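Local coordinates for protein putative deoxyribonuclease yjjV (Escherichia coli, PDB 1ZZM) that probably hydrolyses ester bonds as a TatD-type metallo-dependent hydrolase that binds two divalent metal cations in each subunit, at residues Glu71-Val76 against Gln113-Glu118; Glu79-Ala84 against Leu120-Arg125; Glu167-Val170 against Lys175-Val178; Asp192-Leu197 against Ala231-Leu236. All coordinates share one frame; numbering follows the deposited sequence.

Interaction 1: residues Glu71-Val76 against Gln113-Glu118. With ZN (zinc ion), chain D.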
loop_
_atom_site.group_PDB
_atom_site.type_symbol
_atom_site.label_atom_id
_atom_site.label_comp_id
_atom_site.label_asym_id
_atom_site.label_seq_id
_atom_site.Cartn_x
_atom_site.Cartn_y
_atom_site.Cartn_z
ATOM N N GLU A 71 6.168 -0.050 18.952
ATOM C CA GLU A 71 7.142 0.005 20.026
ATOM C C GLU A 71 8.417 0.745 19.675
ATOM O O GLU A 71 9.123 1.203 20.569
ATOM C CB GLU A 71 7.492 -1.413 20.499
ATOM C CG GLU A 71 6.315 -2.168 21.112
ATOM C CD GLU A 71 6.741 -3.513 21.725
ATOM O OE1 GLU A 71 7.544 -4.246 21.086
ATOM O OE2 GLU A 71 6.271 -3.842 22.842
ATOM N N LYS A 72 8.697 0.886 18.380
ATOM C CA LYS A 72 9.897 1.553 17.918
ATOM C C LYS A 72 9.714 3.046 17.641
ATOM O O LYS A 72 10.686 3.767 17.494
ATOM C CB LYS A 72 10.400 0.864 16.641
ATOM C CG LYS A 72 10.786 -0.603 16.818
ATOM C CD LYS A 72 10.898 -1.291 15.458
ATOM C CE LYS A 72 11.970 -2.402 15.444
ATOM N NZ LYS A 72 12.057 -3.075 14.104
ATOM N N HIS A 73 8.478 3.521 17.601
ATOM C CA HIS A 73 8.225 4.921 17.271
ATOM C C HIS A 73 8.240 5.880 18.446
ATOM O O HIS A 73 7.478 5.724 19.415
ATOM C CB HIS A 73 6.888 5.046 16.528
ATOM C CG HIS A 73 6.727 4.049 15.423
ATOM N ND1 HIS A 73 7.767 3.686 14.595
ATOM C CD2 HIS A 73 5.638 3.372 14.981
ATOM C CE1 HIS A 73 7.329 2.828 13.686
ATOM N NE2 HIS A 73 6.037 2.621 13.895
ATOM N N SER A 74 9.102 6.884 18.336
ATOM C CA SER A 74 9.267 7.907 19.379
ATOM C C SER A 74 9.041 9.278 18.769
ATOM O O SER A 74 8.818 9.386 17.567
ATOM C CB SER A 74 10.685 7.853 19.958
ATOM O OG SER A 74 11.667 8.061 18.945
ATOM N N ASP A 75 9.091 10.324 19.597
ATOM C CA ASP A 75 8.925 11.683 19.080
ATOM C C ASP A 75 10.090 11.949 18.123
ATOM O O ASP A 75 9.967 12.739 17.174
ATOM C CB ASP A 75 8.923 12.722 20.215
ATOM C CG ASP A 75 7.634 12.697 21.033
ATOM O OD1 ASP A 75 6.584 12.223 20.529
ATOM O OD2 ASP A 75 7.658 13.169 22.184
ATOM N N VAL A 76 11.227 11.303 18.368
ATOM C CA VAL A 76 12.362 11.458 17.461
ATOM C C VAL A 76 12.003 10.830 16.107
ATOM O O VAL A 76 12.294 11.411 15.060
ATOM C CB VAL A 76 13.669 10.826 18.046
ATOM C CG1 VAL A 76 14.768 10.835 17.024
ATOM C CG2 VAL A 76 14.129 11.650 19.265
ATOM N N GLN A 113 -3.740 5.538 17.404
ATOM C CA GLN A 113 -4.524 6.617 16.787
ATOM C C GLN A 113 -3.859 7.971 16.890
ATOM O O GLN A 113 -3.957 8.791 15.965
ATOM C CB GLN A 113 -5.911 6.673 17.393
ATOM C CG GLN A 113 -6.681 5.411 17.031
ATOM C CD GLN A 113 -7.989 5.307 17.748
ATOM O OE1 GLN A 113 -8.991 5.871 17.312
ATOM N NE2 GLN A 113 -7.988 4.601 18.875
ATOM N N TRP A 114 -3.195 8.235 18.008
ATOM C CA TRP A 114 -2.525 9.548 18.117
ATOM C C TRP A 114 -1.424 9.598 17.059
ATOM O O TRP A 114 -1.226 10.620 16.364
ATOM C CB TRP A 114 -1.891 9.709 19.512
ATOM C CG TRP A 114 -1.130 10.972 19.648
ATOM C CD1 TRP A 114 -1.648 12.209 19.922
ATOM C CD2 TRP A 114 0.277 11.145 19.492
ATOM N NE1 TRP A 114 -0.641 13.148 19.951
ATOM C CE2 TRP A 114 0.552 12.522 19.686
ATOM C CE3 TRP A 114 1.337 10.276 19.210
ATOM C CZ2 TRP A 114 1.848 13.049 19.605
ATOM C CZ3 TRP A 114 2.622 10.800 19.131
ATOM C CH2 TRP A 114 2.865 12.178 19.329
ATOM N N LEU A 115 -0.696 8.493 16.936
ATOM C CA LEU A 115 0.413 8.440 15.986
ATOM C C LEU A 115 -0.083 8.567 14.553
ATOM O O LEU A 115 0.541 9.243 13.723
ATOM C CB LEU A 115 1.216 7.140 16.160
ATOM C CG LEU A 115 2.402 6.994 15.199
ATOM C CD1 LEU A 115 3.307 8.200 15.340
ATOM C CD2 LEU A 115 3.196 5.711 15.539
ATOM N N LEU A 116 -1.183 7.903 14.239
ATOM C CA LEU A 116 -1.757 8.042 12.899
ATOM C C LEU A 116 -2.118 9.510 12.627
ATOM O O LEU A 116 -1.815 10.047 11.570
ATOM C CB LEU A 116 -3.038 7.208 12.778
ATOM C CG LEU A 116 -3.881 7.414 11.523
ATOM C CD1 LEU A 116 -3.103 6.895 10.275
ATOM C CD2 LEU A 116 -5.218 6.707 11.685
ATOM N N ASP A 117 -2.771 10.171 13.575
ATOM C CA ASP A 117 -3.149 11.557 13.309
ATOM C C ASP A 117 -1.944 12.486 13.155
ATOM O O ASP A 117 -2.013 13.442 12.394
ATOM C CB ASP A 117 -4.132 12.073 14.368
ATOM C CG ASP A 117 -5.549 11.591 14.133
ATOM O OD1 ASP A 117 -5.840 11.018 13.056
ATOM O OD2 ASP A 117 -6.412 11.777 15.017
ATOM N N GLU A 118 -0.847 12.225 13.878
ATOM C CA GLU A 118 0.348 13.043 13.731
ATOM C C GLU A 118 0.861 12.928 12.295
ATOM O O GLU A 118 1.344 13.896 11.709
ATOM C CB GLU A 118 1.459 12.587 14.692
ATOM C CG GLU A 118 1.249 13.009 16.156
ATOM C CD GLU A 118 1.033 14.515 16.309
ATOM O OE1 GLU A 118 1.897 15.312 15.866
ATOM O OE2 GLU A 118 -0.014 14.897 16.856
HETATM ZN ZN ZN D . -8.120 11.593 14.194
#

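Interaction 2: residues Glu79-Ala84 against Leu120-Arg125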
loop_
_atom_site.group_PDB
_atom_site.type_symbol
_atom_site.label_atom_id
_atom_site.label_comp_id
_atom_site.label_asym_id
_atom_site.label_seq_id
_atom_site.Cartn_x
_atom_site.Cartn_y
_atom_site.Cartn_z
ATOM N N GLU A 79 9.952 13.329 14.339
ATOM C CA GLU A 79 10.704 14.486 13.888
ATOM C C GLU A 79 11.507 14.068 12.646
ATOM O O GLU A 79 11.660 14.847 11.693
ATOM C CB GLU A 79 11.650 14.973 14.984
ATOM C CG GLU A 79 12.432 16.187 14.549
ATOM C CD GLU A 79 13.406 16.670 15.600
ATOM O OE1 GLU A 79 13.004 17.004 16.738
ATOM O OE2 GLU A 79 14.572 16.711 15.264
ATOM N N GLN A 80 12.029 12.845 12.644
ATOM C CA GLN A 80 12.804 12.386 11.478
ATOM C C GLN A 80 11.934 12.317 10.218
ATOM O O GLN A 80 12.378 12.637 9.111
ATOM C CB GLN A 80 13.388 11.004 11.721
ATOM C CG GLN A 80 14.494 10.955 12.713
ATOM C CD GLN A 80 14.916 9.508 12.937
ATOM O OE1 GLN A 80 15.522 8.854 12.050
ATOM N NE2 GLN A 80 14.563 8.984 14.087
ATOM N N LEU A 81 10.701 11.868 10.400
ATOM C CA LEU A 81 9.752 11.790 9.281
ATOM C C LEU A 81 9.498 13.211 8.724
ATOM O O LEU A 81 9.585 13.445 7.497
ATOM C CB LEU A 81 8.455 11.158 9.781
ATOM C CG LEU A 81 7.326 11.159 8.748
ATOM C CD1 LEU A 81 7.800 10.402 7.466
ATOM C CD2 LEU A 81 6.068 10.463 9.356
ATOM N N GLN A 82 9.199 14.159 9.616
ATOM C CA GLN A 82 8.954 15.522 9.167
ATOM C C GLN A 82 10.171 16.119 8.454
ATOM O O GLN A 82 10.043 16.683 7.371
ATOM C CB GLN A 82 8.494 16.413 10.339
ATOM C CG GLN A 82 8.191 17.864 9.936
ATOM C CD GLN A 82 9.433 18.749 10.001
ATOM O OE1 GLN A 82 10.179 18.702 10.977
ATOM N NE2 GLN A 82 9.654 19.563 8.959
ATOM N N GLN A 83 11.360 15.987 9.040
ATOM C CA GLN A 83 12.547 16.529 8.376
ATOM C C GLN A 83 12.804 15.858 7.036
ATOM O O GLN A 83 13.242 16.520 6.080
ATOM C CB GLN A 83 13.789 16.338 9.247
ATOM C CG GLN A 83 13.764 17.160 10.474
ATOM C CD GLN A 83 15.005 16.883 11.311
ATOM O OE1 GLN A 83 15.716 15.893 11.095
ATOM N NE2 GLN A 83 15.263 17.738 12.263
ATOM N N ALA A 84 12.561 14.548 6.954
ATOM C CA ALA A 84 12.780 13.861 5.688
ATOM C C ALA A 84 11.815 14.402 4.652
ATOM O O ALA A 84 12.212 14.725 3.524
ATOM C CB ALA A 84 12.589 12.351 5.847
ATOM N N LEU A 120 -1.017 12.007 9.670
ATOM C CA LEU A 120 -2.012 12.540 8.751
ATOM C C LEU A 120 -1.774 14.052 8.667
ATOM O O LEU A 120 -1.940 14.651 7.608
ATOM C CB LEU A 120 -3.438 12.213 9.236
ATOM C CG LEU A 120 -3.856 10.731 9.067
ATOM C CD1 LEU A 120 -5.295 10.554 9.503
ATOM C CD2 LEU A 120 -3.708 10.270 7.600
ATOM N N LYS A 121 -1.373 14.673 9.773
ATOM C CA LYS A 121 -1.103 16.102 9.738
ATOM C C LYS A 121 0.091 16.387 8.813
ATOM O O LYS A 121 0.073 17.385 8.094
ATOM C CB LYS A 121 -0.805 16.659 11.143
ATOM C CG LYS A 121 -2.010 16.710 12.055
ATOM C CD LYS A 121 -1.664 17.428 13.359
ATOM C CE LYS A 121 -2.930 17.950 14.044
ATOM N NZ LYS A 121 -3.767 16.879 14.693
ATOM N N LEU A 122 1.106 15.519 8.825
ATOM C CA LEU A 122 2.268 15.713 7.971
ATOM C C LEU A 122 1.926 15.554 6.491
ATOM O O LEU A 122 2.409 16.317 5.649
ATOM C CB LEU A 122 3.402 14.761 8.341
ATOM C CG LEU A 122 4.114 15.160 9.632
ATOM C CD1 LEU A 122 5.076 14.072 10.121
ATOM C CD2 LEU A 122 4.870 16.468 9.362
ATOM N N ALA A 123 1.070 14.588 6.178
ATOM C CA ALA A 123 0.668 14.379 4.794
ATOM C C ALA A 123 -0.049 15.639 4.325
ATOM O O ALA A 123 0.143 16.061 3.184
ATOM C CB ALA A 123 -0.233 13.151 4.665
ATOM N N LYS A 124 -0.863 16.241 5.191
ATOM C CA LYS A 124 -1.566 17.467 4.803
ATOM C C LYS A 124 -0.602 18.608 4.596
ATOM O O LYS A 124 -0.713 19.349 3.622
ATOM C CB LYS A 124 -2.607 17.860 5.853
ATOM C CG LYS A 124 -3.892 17.053 5.691
ATOM C CD LYS A 124 -4.760 17.054 6.949
ATOM C CE LYS A 124 -5.476 18.346 7.150
ATOM N NZ LYS A 124 -6.424 18.179 8.301
ATOM N N ARG A 125 0.353 18.740 5.514
ATOM C CA ARG A 125 1.334 19.820 5.436
ATOM C C ARG A 125 2.171 19.745 4.157
ATOM O O ARG A 125 2.442 20.758 3.500
ATOM C CB ARG A 125 2.285 19.766 6.647
ATOM C CG ARG A 125 3.366 20.847 6.594
ATOM C CD ARG A 125 4.287 20.808 7.800
ATOM N NE ARG A 125 5.413 21.730 7.646
ATOM C CZ ARG A 125 6.402 21.850 8.525
ATOM N NH1 ARG A 125 6.412 21.095 9.618
ATOM N NH2 ARG A 125 7.364 22.745 8.321
#

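Interaction 3: residues Glu167-Val170 against Lys175-Val178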
loop_
_atom_site.group_PDB
_atom_site.type_symbol
_atom_site.label_atom_id
_atom_site.label_comp_id
_atom_site.label_asym_id
_atom_site.label_seq_id
_atom_site.Cartn_x
_atom_site.Cartn_y
_atom_site.Cartn_z
ATOM N N GLU A 167 -16.902 0.727 0.498
ATOM C CA GLU A 167 -17.626 1.858 -0.082
ATOM C C GLU A 167 -17.442 3.123 0.746
ATOM O O GLU A 167 -17.316 4.205 0.191
ATOM C CB GLU A 167 -19.117 1.539 -0.232
ATOM C CG GLU A 167 -19.387 0.349 -1.146
ATOM C CD GLU A 167 -20.878 0.138 -1.397
ATOM O OE1 GLU A 167 -21.676 0.348 -0.458
ATOM O OE2 GLU A 167 -21.240 -0.246 -2.528
ATOM N N ARG A 168 -17.392 2.993 2.070
ATOM C CA ARG A 168 -17.176 4.179 2.901
ATOM C C ARG A 168 -15.815 4.802 2.602
ATOM O O ARG A 168 -15.681 6.012 2.575
ATOM C CB ARG A 168 -17.260 3.841 4.385
ATOM C CG ARG A 168 -17.148 5.064 5.306
ATOM C CD ARG A 168 -17.302 4.586 6.743
ATOM N NE ARG A 168 -17.213 5.632 7.751
ATOM C CZ ARG A 168 -17.221 5.390 9.059
ATOM N NH1 ARG A 168 -17.323 4.143 9.502
ATOM N NH2 ARG A 168 -17.101 6.387 9.926
ATOM N N PHE A 169 -14.797 3.972 2.389
ATOM C CA PHE A 169 -13.473 4.519 2.072
ATOM C C PHE A 169 -13.518 5.196 0.692
ATOM O O PHE A 169 -12.979 6.285 0.494
ATOM C CB PHE A 169 -12.430 3.399 2.028
ATOM C CG PHE A 169 -11.983 2.911 3.388
ATOM C CD1 PHE A 169 -11.668 3.816 4.411
ATOM C CD2 PHE A 169 -11.849 1.541 3.641
ATOM C CE1 PHE A 169 -11.231 3.361 5.641
ATOM C CE2 PHE A 169 -11.408 1.082 4.882
ATOM C CZ PHE A 169 -11.095 1.993 5.886
ATOM N N VAL A 170 -14.172 4.543 -0.259
ATOM C CA VAL A 170 -14.261 5.076 -1.621
ATOM C C VAL A 170 -15.022 6.412 -1.614
ATOM O O VAL A 170 -14.644 7.363 -2.321
ATOM C CB VAL A 170 -14.979 4.050 -2.545
ATOM C CG1 VAL A 170 -15.234 4.639 -3.935
ATOM C CG2 VAL A 170 -14.104 2.808 -2.687
ATOM N N LYS A 175 -8.610 5.064 -2.268
ATOM C CA LYS A 175 -8.558 3.920 -3.164
ATOM C C LYS A 175 -8.482 2.664 -2.319
ATOM O O LYS A 175 -8.254 2.731 -1.105
ATOM C CB LYS A 175 -7.357 4.002 -4.072
ATOM C CG LYS A 175 -7.658 4.570 -5.434
ATOM C CD LYS A 175 -7.961 6.011 -5.415
ATOM C CE LYS A 175 -7.712 6.623 -6.820
ATOM N NZ LYS A 175 -8.978 6.992 -7.542
ATOM N N ILE A 176 -8.629 1.519 -2.986
ATOM C CA ILE A 176 -8.646 0.208 -2.330
ATOM C C ILE A 176 -7.544 -0.661 -2.959
ATOM O O ILE A 176 -7.554 -0.924 -4.165
ATOM C CB ILE A 176 -10.039 -0.506 -2.540
ATOM C CG1 ILE A 176 -11.182 0.303 -1.912
ATOM C CG2 ILE A 176 -10.024 -1.945 -1.972
ATOM C CD1 ILE A 176 -11.056 0.626 -0.399
ATOM N N GLY A 177 -6.614 -1.143 -2.131
ATOM C CA GLY A 177 -5.534 -1.960 -2.650
ATOM C C GLY A 177 -5.954 -3.412 -2.799
ATOM O O GLY A 177 -6.433 -4.041 -1.855
ATOM N N VAL A 178 -5.790 -3.942 -3.996
ATOM C CA VAL A 178 -6.188 -5.315 -4.298
ATOM C C VAL A 178 -4.941 -6.187 -4.360
ATOM O O VAL A 178 -4.096 -6.013 -5.255
ATOM C CB VAL A 178 -6.908 -5.436 -5.673
ATOM C CG1 VAL A 178 -7.399 -6.861 -5.861
ATOM C CG2 VAL A 178 -8.096 -4.487 -5.751
#

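Interaction 4: residues Asp192-Leu197 against Ala231-Leu236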
loop_
_atom_site.group_PDB
_atom_site.type_symbol
_atom_site.label_atom_id
_atom_site.label_comp_id
_atom_site.label_asym_id
_atom_site.label_seq_id
_atom_site.Cartn_x
_atom_site.Cartn_y
_atom_site.Cartn_z
ATOM N N ASP A 192 -16.217 -10.602 -3.548
ATOM C CA ASP A 192 -17.489 -10.026 -3.954
ATOM C C ASP A 192 -17.459 -8.501 -3.852
ATOM O O ASP A 192 -18.082 -7.815 -4.656
ATOM C CB ASP A 192 -18.643 -10.573 -3.100
ATOM C CG ASP A 192 -18.968 -12.015 -3.419
ATOM O OD1 ASP A 192 -18.781 -12.423 -4.593
ATOM O OD2 ASP A 192 -19.425 -12.738 -2.502
ATOM N N VAL A 193 -16.725 -7.981 -2.865
ATOM C CA VAL A 193 -16.609 -6.524 -2.685
ATOM C C VAL A 193 -15.834 -5.956 -3.847
ATOM O O VAL A 193 -16.276 -5.022 -4.529
ATOM C CB VAL A 193 -15.842 -6.177 -1.358
ATOM C CG1 VAL A 193 -15.548 -4.643 -1.275
ATOM C CG2 VAL A 193 -16.640 -6.609 -0.190
ATOM N N ILE A 194 -14.674 -6.554 -4.109
ATOM C CA ILE A 194 -13.827 -6.069 -5.189
ATOM C C ILE A 194 -14.527 -6.166 -6.543
ATOM O O ILE A 194 -14.307 -5.352 -7.431
ATOM C CB ILE A 194 -12.501 -6.845 -5.199
ATOM C CG1 ILE A 194 -11.794 -6.597 -3.880
ATOM C CG2 ILE A 194 -11.612 -6.402 -6.346
ATOM C CD1 ILE A 194 -11.563 -5.128 -3.529
ATOM N N ALA A 195 -15.395 -7.155 -6.697
ATOM C CA ALA A 195 -16.135 -7.285 -7.948
ATOM C C ALA A 195 -17.119 -6.132 -8.128
ATOM O O ALA A 195 -17.464 -5.781 -9.249
ATOM C CB ALA A 195 -16.900 -8.622 -7.964
ATOM N N LYS A 196 -17.559 -5.525 -7.043
ATOM C CA LYS A 196 -18.550 -4.455 -7.142
ATOM C C LYS A 196 -18.053 -3.014 -7.122
ATOM O O LYS A 196 -18.759 -2.110 -7.586
ATOM C CB LYS A 196 -19.588 -4.614 -6.043
ATOM C CG LYS A 196 -20.198 -5.998 -5.985
ATOM C CD LYS A 196 -21.088 -6.141 -4.761
ATOM C CE LYS A 196 -21.513 -7.596 -4.555
ATOM N NZ LYS A 196 -22.328 -7.751 -3.318
ATOM N N LEU A 197 -16.870 -2.783 -6.575
ATOM C CA LEU A 197 -16.368 -1.405 -6.509
ATOM C C LEU A 197 -16.118 -0.808 -7.891
ATOM O O LEU A 197 -15.890 -1.531 -8.855
ATOM C CB LEU A 197 -15.066 -1.360 -5.692
ATOM C CG LEU A 197 -15.157 -1.824 -4.211
ATOM C CD1 LEU A 197 -13.741 -1.874 -3.562
ATOM C CD2 LEU A 197 -16.066 -0.861 -3.433
ATOM N N ALA A 231 -4.686 -11.447 -12.749
ATOM C CA ALA A 231 -5.409 -12.495 -13.476
ATOM C C ALA A 231 -6.659 -12.854 -12.688
ATOM O O ALA A 231 -7.722 -13.050 -13.254
ATOM C CB ALA A 231 -4.520 -13.739 -13.668
ATOM N N VAL A 232 -6.543 -12.939 -11.373
ATOM C CA VAL A 232 -7.707 -13.259 -10.567
ATOM C C VAL A 232 -8.710 -12.113 -10.568
ATOM O O VAL A 232 -9.929 -12.334 -10.606
ATOM C CB VAL A 232 -7.278 -13.607 -9.150
ATOM C CG1 VAL A 232 -8.486 -13.797 -8.250
ATOM C CG2 VAL A 232 -6.445 -14.880 -9.190
ATOM N N LEU A 233 -8.209 -10.882 -10.516
ATOM C CA LEU A 233 -9.099 -9.714 -10.543
ATOM C C LEU A 233 -9.907 -9.721 -11.837
ATOM O O LEU A 233 -11.071 -9.342 -11.853
ATOM C CB LEU A 233 -8.297 -8.419 -10.474
ATOM C CG LEU A 233 -9.098 -7.110 -10.530
ATOM C CD1 LEU A 233 -10.047 -7.025 -9.345
ATOM C CD2 LEU A 233 -8.112 -5.892 -10.531
ATOM N N CYS A 234 -9.286 -10.140 -12.935
ATOM C CA CYS A 234 -10.013 -10.186 -14.198
ATOM C C CYS A 234 -11.158 -11.197 -14.143
ATOM O O CYS A 234 -12.184 -11.005 -14.791
ATOM C CB CYS A 234 -9.088 -10.552 -15.348
ATOM S SG CYS A 234 -7.923 -9.268 -15.754
ATOM N N GLU A 235 -10.988 -12.262 -13.370
ATOM C CA GLU A 235 -12.032 -13.277 -13.264
ATOM C C GLU A 235 -13.218 -12.723 -12.480
ATOM O O GLU A 235 -14.359 -13.139 -12.682
ATOM C CB GLU A 235 -11.487 -14.537 -12.571
ATOM C CG GLU A 235 -10.509 -15.351 -13.425
ATOM C CD GLU A 235 -9.635 -16.299 -12.605
ATOM O OE1 GLU A 235 -9.930 -16.540 -11.407
ATOM O OE2 GLU A 235 -8.642 -16.806 -13.183
ATOM N N LEU A 236 -12.945 -11.788 -11.576
ATOM C CA LEU A 236 -13.985 -11.186 -10.757
ATOM C C LEU A 236 -14.737 -10.063 -11.443
ATOM O O LEU A 236 -15.916 -9.830 -11.181
ATOM C CB LEU A 236 -13.385 -10.594 -9.485
ATOM C CG LEU A 236 -12.786 -11.559 -8.479
ATOM C CD1 LEU A 236 -12.130 -10.792 -7.322
ATOM C CD2 LEU A 236 -13.894 -12.452 -8.004
HETATM O O HOH W 1 -17.322 -6.881 -11.742
#

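Interaction 1: residues Glu71-Val76 against Gln113-Glu118
His73 and Leu115 carry this contact, their side chains crossing at about a right angle. One methyl of the leucine does most of the touching: Leu115 CD2 comes to 3.4 Å from His73 CD2 and also rests 3.9 Å from His73 CB, approaching the imidazole at a slant. With CG anti to the backbone N (chi1 180°), the leucine reaches straight out from its helix toward the loop at His73. The ring nitrogen next to CD2, His73 NE2, is hydrogen-bonded to the carbonyl oxygen of His66, while His73 O takes a hydrogen bond from Arg111. The NE2 bond probably limits rotation of the imidazole, against which the methyl rests. Leu78 and Leu65 also pack on Leu115, the first from helix 75-87 and the second from a loop.

The setting is a TIM barrel of the TatD family, and the contact links the start of helix 75-87 to helix 109-125. Ser74 is the N-cap of the former, its OG accepting a weak bond from Val76 N (3.3 Å). Nearer the solvent, Asp75 meets Trp114 more lightly: Asp75 OD1 lies 3.9 Å from Trp114 CH2, with carboxylate and indole planes 58° apart. One face of that indole carries Glu118 CG, 3.4 Å above the ring plane and offset toward the rim.

On the side of helix 109-125 turned from His73, Asp117 OD2 binds a zinc ion at 1.9 Å, with His144 and His148 completing the protein ligands. This zinc is separate from the pair held around Glu97.

Interaction 2: residues Glu79-Ala84 against Leu120-Arg125
Leu122 of one helix fits against Leu81 and Gln82 of the other, joining two neighbouring outer helices of the TIM barrel, 75-87 and 109-125. The segments run nearly parallel, 11° apart, with their axes 10.8 Å from each other at closest. The two methyls of Leu122 divide the work: CD1 lies 3.8 Å from Leu81 CD2, while CD2 sits 3.6 Å from Gln82 CG, the glutamine crossing the leucine at about a right angle. Gln82 leaves its helix with CG anti to the backbone N and then bends at chi2 (-88°), which brings its amide into a plane displaced from the guanidinium of Arg125.

Further out, Leu81 is backed by Leu63 of strand 59-63. The amide is positioned by a hydrogen bond between Gln82 NE2 and the hydroxyl of Tyr126, and Arg125 has a long, weak ion pair with Glu86. Trimming Gln82 to an alanine would probably leave the Tyr126 hydroxyl without this mate, uncover part of Leu122 CD2 and let the guanidinium swing more freely. Amide and guanidinium planes are only 3° apart, and Gln82 NE2 stands 3.6 Å from Arg125 NH1, two nitrogens touching without a bond.

Interaction 3: residues Glu167-Val170 against Lys175-Val178
Ile176 meets Phe169 and Val170 through apolar packing, and two of its carbons do the touching. The terminal methyl, Ile176 CD1, lies 3.9 Å from Phe169 CB, so the phenylalanine is met at the root of its side chain. Ile176 CG1 sits 3.9 Å from Val170 CG2, the two branched side chains crossing at about a right angle. The isoleucine is folded rather than extended: CG1 stands beside the backbone N (chi1 -62°) and chi2 of -57° turns CD1 round to the helix. The ring of Phe169 leads off from the strand instead, filling the space beside Leu141, Ala142 and Leu145 of helix 138-148, with Val156 and Phe159 also touching it.

These side chains close a beta-alpha-beta crossover, the repeating step of a TIM barrel: strand 154-156 leads into helix 163-171, and the chain turns back after the helix into strand 175-178. The turn is short, and the CA atoms of Val170 and Lys175 are 6.0 Å apart.

Backbone hydrogen bonding belongs to the sheet and not to the helix-strand contact. Lys175 and Gly177 pair with strand 154-156 on one flank, and Ile176 pairs with Ser201 and Leu203 on the other, which fixes the position from which the isoleucine reaches the helix.

As for polar side chains, Lys175 points away from the helix and its NZ is hydrogen-bonded to the carbonyl oxygen of Ala200. The metal centre is close by but not part of the contact: the side chain of Ile176 is about 8 Å from that of His157, a zinc ligand.

Interaction 4: residues Asp192-Leu197 against Ala231-Leu236
Ile194 has CG1 beside its backbone N (chi1 -62°), which places CG2 anti to that nitrogen and aims this short branch at Leu233. Leu233 likewise has CG anti to its backbone N, chi1 178°, and Leu233 CD1 ends 3.4 Å from Ile194 CG2, tighter than usual for two methyls. The side chains cross at about a right angle. Leu233 is backed by Ile244 and Leu248 of helix 241-256.

Leu236 fills the next position along the interface. Its CD1 lies a looser 4.5 Å from Ile194 CB, and its backbone comes close to the small Ala195, with Ala195 CB 3.6 Å from Leu236 O. A water bridges the two segments at this point, donating to Ala195 O at 2.7 Å and more weakly to Leu236 O at 3.3 Å. Arg237, the residue following Leu236, adds a polar tie by reaching back to the carbonyl oxygens of Ile194 and Leu197.

The axes of the short helical segments pass 9.6 Å apart at a crossing angle of -74°, so the helices meet steeply at a small patch. Helix 190-196 packs on strand 175-178 on one side and on helix 226-236 on another, consistent with the ring of helices round the strands of a TIM barrel.

In the fold
Interactions 1 and 2 interleave along the chain; 3 and then 4 follow in series. Interactions 1 and 2 share helices 75-87 and 109-125, and their centres are 11 Å apart, so they are successive levels of one helix-helix seam. Interaction 3 has its centre 24 Å from each of them, and interaction 4 lies about 35 Å away on the opposite side of the chain's centre. Interactions 3 and 4 touch directly, Ile176 CG1 3.7 Å from Leu197 CD1; strand 175-178 and helix 190-196 also follow each other in the chain. The contacts join helix to helix (1, 2, 4) and helix to strand (3) on two sides of the barrel, whose two-zinc centre, sharing Glu97, lies between them.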